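PDB 6ERC: peroxinectin A from Dictyostelium discoideum, which uses hydrogen peroxide to oxidise phenolic donors, iodide and thiocyanate at a haem, as a secreted member of the animal haem peroxidase family. Local coordinates for residues I265-Y270 with R470-T475. Numbering follows the deposited sequence.
Sequences ITYDEY and RFWYET
An edge-to-face aromatic pair, Y267 with W472, joins the long helix 247-275 to the type I turn W472-T475 that precedes helix 476-481. The six-membered ring of the indole comes edge-on over one face of the phenol, the planes 68° apart and the centroids 4.7 Å. CH2 of W472 leads, 3.3 Å from CE1 of Y267 and off the ring centre. W472 turns its CG away from the backbone N (chi1 -173°), which carries the benzo edge toward the helix, while its pyrrole N-H serves the turn itself: NE1 donates a hydrogen bond to E474 OE2 at 3.0 Å. The bond is nearly straight (171°) and lies in the indole plane, which helps fix the rotation of the ring. Beside this pair, one water links D268 OD1 (2.6 Å) to Y473 OH (2.5 Å), bridging a carboxylate and a phenol whose nearest oxygens, D268 OD2 and Y473 OH, stand 4.1 Å apart. A leucine in place of W472 would probably leave the Y267 face poorly covered and E474 without its N-H donor. The phenol OH of Y267 is hydrogen-bonded to F462 O and T465 OG1 of helix 452-467, and R466 of that helix touches both Y267 and W472. Helix 247-275 also packs against helix 70-80, where I265 meets W75 and Y270, which touches the haem, stacks on F72.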
loop_
_atom_site.group_PDB
_atom_site.type_symbol
_atom_site.label_atom_id
_atom_site.label_comp_id
_atom_site.label_asym_id
_atom_site.label_seq_id
_atom_site.Cartn_x
_atom_site.Cartn_y
_atom_site.Cartn_z
ATOM N N ILE A 265 -12.324 -7.094 -6.792
ATOM C CA ILE A 265 -11.343 -6.529 -7.716
ATOM C C ILE A 265 -9.943 -7.021 -7.368
ATOM O O ILE A 265 -9.119 -7.275 -8.255
ATOM C CB ILE A 265 -11.424 -4.990 -7.704
ATOM C CG1 ILE A 265 -12.718 -4.528 -8.381
ATOM C CG2 ILE A 265 -10.209 -4.373 -8.402
ATOM C CD1 ILE A 265 -13.028 -3.067 -8.184
ATOM N N THR A 266 -9.654 -7.166 -6.076
ATOM C CA THR A 266 -8.329 -7.611 -5.663
ATOM C C THR A 266 -8.052 -9.033 -6.140
ATOM O O THR A 266 -7.006 -9.303 -6.740
ATOM C CB THR A 266 -8.199 -7.513 -4.142
ATOM O OG1 THR A 266 -8.377 -6.150 -3.735
ATOM C CG2 THR A 266 -6.830 -8.000 -3.679
ATOM N N TYR A 267 -8.981 -9.955 -5.890
ATOM C CA TYR A 267 -8.727 -11.371 -6.120
ATOM C C TYR A 267 -9.173 -11.865 -7.491
ATOM O O TYR A 267 -8.789 -12.973 -7.880
ATOM C CB TYR A 267 -9.413 -12.210 -5.042
ATOM C CG TYR A 267 -8.697 -12.177 -3.711
ATOM C CD1 TYR A 267 -8.626 -11.007 -2.968
ATOM C CD2 TYR A 267 -8.094 -13.316 -3.198
ATOM C CE1 TYR A 267 -7.971 -10.972 -1.754
ATOM C CE2 TYR A 267 -7.441 -13.290 -1.982
ATOM C CZ TYR A 267 -7.384 -12.116 -1.265
ATOM O OH TYR A 267 -6.736 -12.083 -0.052
ATOM N N ASP A 268 -9.972 -11.092 -8.224
ATOM C CA ASP A 268 -10.348 -11.462 -9.583
ATOM C C ASP A 268 -9.569 -10.700 -10.644
ATOM O O ASP A 268 -9.396 -11.214 -11.754
ATOM C CB ASP A 268 -11.848 -11.234 -9.811
ATOM C CG ASP A 268 -12.711 -12.306 -9.167
ATOM O OD1 ASP A 268 -12.157 -13.218 -8.518
ATOM O OD2 ASP A 268 -13.950 -12.239 -9.320
ATOM N N GLU A 269 -9.089 -9.498 -10.329
ATOM C CA GLU A 269 -8.365 -8.674 -11.287
ATOM C C GLU A 269 -6.931 -8.396 -10.864
ATOM O O GLU A 269 -6.002 -8.673 -11.631
ATOM C CB GLU A 269 -9.111 -7.347 -11.505
ATOM C CG GLU A 269 -10.424 -7.495 -12.248
ATOM C CD GLU A 269 -11.125 -6.168 -12.465
ATOM O OE1 GLU A 269 -11.763 -5.665 -11.515
ATOM O OE2 GLU A 269 -11.032 -5.621 -13.584
ATOM N N TYR A 270 -6.719 -7.864 -9.659
ATOM C CA TYR A 270 -5.389 -7.398 -9.273
ATOM C C TYR A 270 -4.410 -8.559 -9.141
ATOM O O TYR A 270 -3.352 -8.570 -9.780
ATOM C CB TYR A 270 -5.467 -6.609 -7.964
ATOM C CG TYR A 270 -4.135 -6.041 -7.531
ATOM C CD1 TYR A 270 -3.640 -4.872 -8.095
ATOM C CD2 TYR A 270 -3.369 -6.675 -6.563
ATOM C CE1 TYR A 270 -2.424 -4.352 -7.707
ATOM C CE2 TYR A 270 -2.149 -6.160 -6.169
ATOM C CZ TYR A 270 -1.685 -4.999 -6.745
ATOM O OH TYR A 270 -0.472 -4.481 -6.360
ATOM N N ARG A 470 -13.713 -14.212 8.217
ATOM C CA ARG A 470 -15.026 -14.797 8.460
ATOM C C ARG A 470 -16.110 -14.095 7.650
ATOM O O ARG A 470 -17.144 -14.700 7.345
ATOM C CB ARG A 470 -15.347 -14.737 9.957
ATOM C CG ARG A 470 -16.640 -15.435 10.360
ATOM C CD ARG A 470 -16.752 -15.580 11.876
ATOM N NE ARG A 470 -16.868 -14.293 12.560
ATOM C CZ ARG A 470 -18.014 -13.724 12.931
ATOM N NH1 ARG A 470 -19.176 -14.317 12.695
ATOM N NH2 ARG A 470 -17.999 -12.550 13.547
ATOM N N PHE A 471 -15.890 -12.832 7.286
ATOM C CA PHE A 471 -16.843 -12.054 6.508
ATOM C C PHE A 471 -16.483 -12.000 5.024
ATOM O O PHE A 471 -16.925 -11.085 4.319
ATOM C CB PHE A 471 -16.941 -10.634 7.070
ATOM C CG PHE A 471 -17.578 -10.551 8.431
ATOM C CD1 PHE A 471 -16.866 -10.893 9.569
ATOM C CD2 PHE A 471 -18.885 -10.107 8.574
ATOM C CE1 PHE A 471 -17.448 -10.809 10.820
ATOM C CE2 PHE A 471 -19.469 -10.019 9.823
ATOM C CZ PHE A 471 -18.751 -10.369 10.947
ATOM N N TRP A 472 -15.683 -12.949 4.537
ATOM C CA TRP A 472 -15.310 -12.946 3.130
ATOM C C TRP A 472 -16.553 -13.097 2.260
ATOM O O TRP A 472 -17.430 -13.918 2.538
ATOM C CB TRP A 472 -14.312 -14.066 2.835
ATOM C CG TRP A 472 -13.764 -13.990 1.446
ATOM C CD1 TRP A 472 -14.081 -14.796 0.391
ATOM C CD2 TRP A 472 -12.815 -13.040 0.954
ATOM N NE1 TRP A 472 -13.383 -14.408 -0.728
ATOM C CE2 TRP A 472 -12.600 -13.329 -0.408
ATOM C CE3 TRP A 472 -12.124 -11.971 1.534
ATOM C CZ2 TRP A 472 -11.720 -12.594 -1.196
ATOM C CZ3 TRP A 472 -11.254 -11.242 0.750
ATOM C CH2 TRP A 472 -11.060 -11.555 -0.599
ATOM N N TYR A 473 -16.623 -12.299 1.191
ATOM C CA TYR A 473 -17.868 -12.186 0.438
ATOM C C TYR A 473 -18.282 -13.513 -0.186
ATOM O O TYR A 473 -19.479 -13.762 -0.366
ATOM C CB TYR A 473 -17.739 -11.105 -0.638
ATOM C CG TYR A 473 -16.943 -11.501 -1.864
ATOM C CD1 TYR A 473 -15.563 -11.343 -1.909
ATOM C CD2 TYR A 473 -17.579 -12.004 -2.992
ATOM C CE1 TYR A 473 -14.838 -11.693 -3.038
ATOM C CE2 TYR A 473 -16.863 -12.356 -4.122
ATOM C CZ TYR A 473 -15.496 -12.200 -4.141
ATOM O OH TYR A 473 -14.787 -12.553 -5.268
ATOM N N GLU A 474 -17.327 -14.378 -0.511
ATOM C CA GLU A 474 -17.654 -15.637 -1.171
ATOM C C GLU A 474 -18.207 -16.695 -0.221
ATOM O O GLU A 474 -18.479 -17.812 -0.672
ATOM C CB GLU A 474 -16.420 -16.201 -1.884
ATOM C CG GLU A 474 -15.805 -15.275 -2.931
ATOM C CD GLU A 474 -14.622 -15.911 -3.652
ATOM O OE1 GLU A 474 -14.834 -16.925 -4.353
ATOM O OE2 GLU A 474 -13.484 -15.403 -3.510
ATOM N N THR A 475 -18.377 -16.393 1.072
ATOM C CA THR A 475 -18.935 -17.405 1.957
ATOM C C THR A 475 -20.463 -17.413 1.859
ATOM O O THR A 475 -21.078 -16.374 1.601
ATOM C CB THR A 475 -18.500 -17.161 3.403
ATOM O OG1 THR A 475 -18.779 -18.323 4.194
ATOM C CG2 THR A 475 -19.220 -15.981 4.016
HETATM O O HOH W 1 -12.372 -12.824 -5.931
#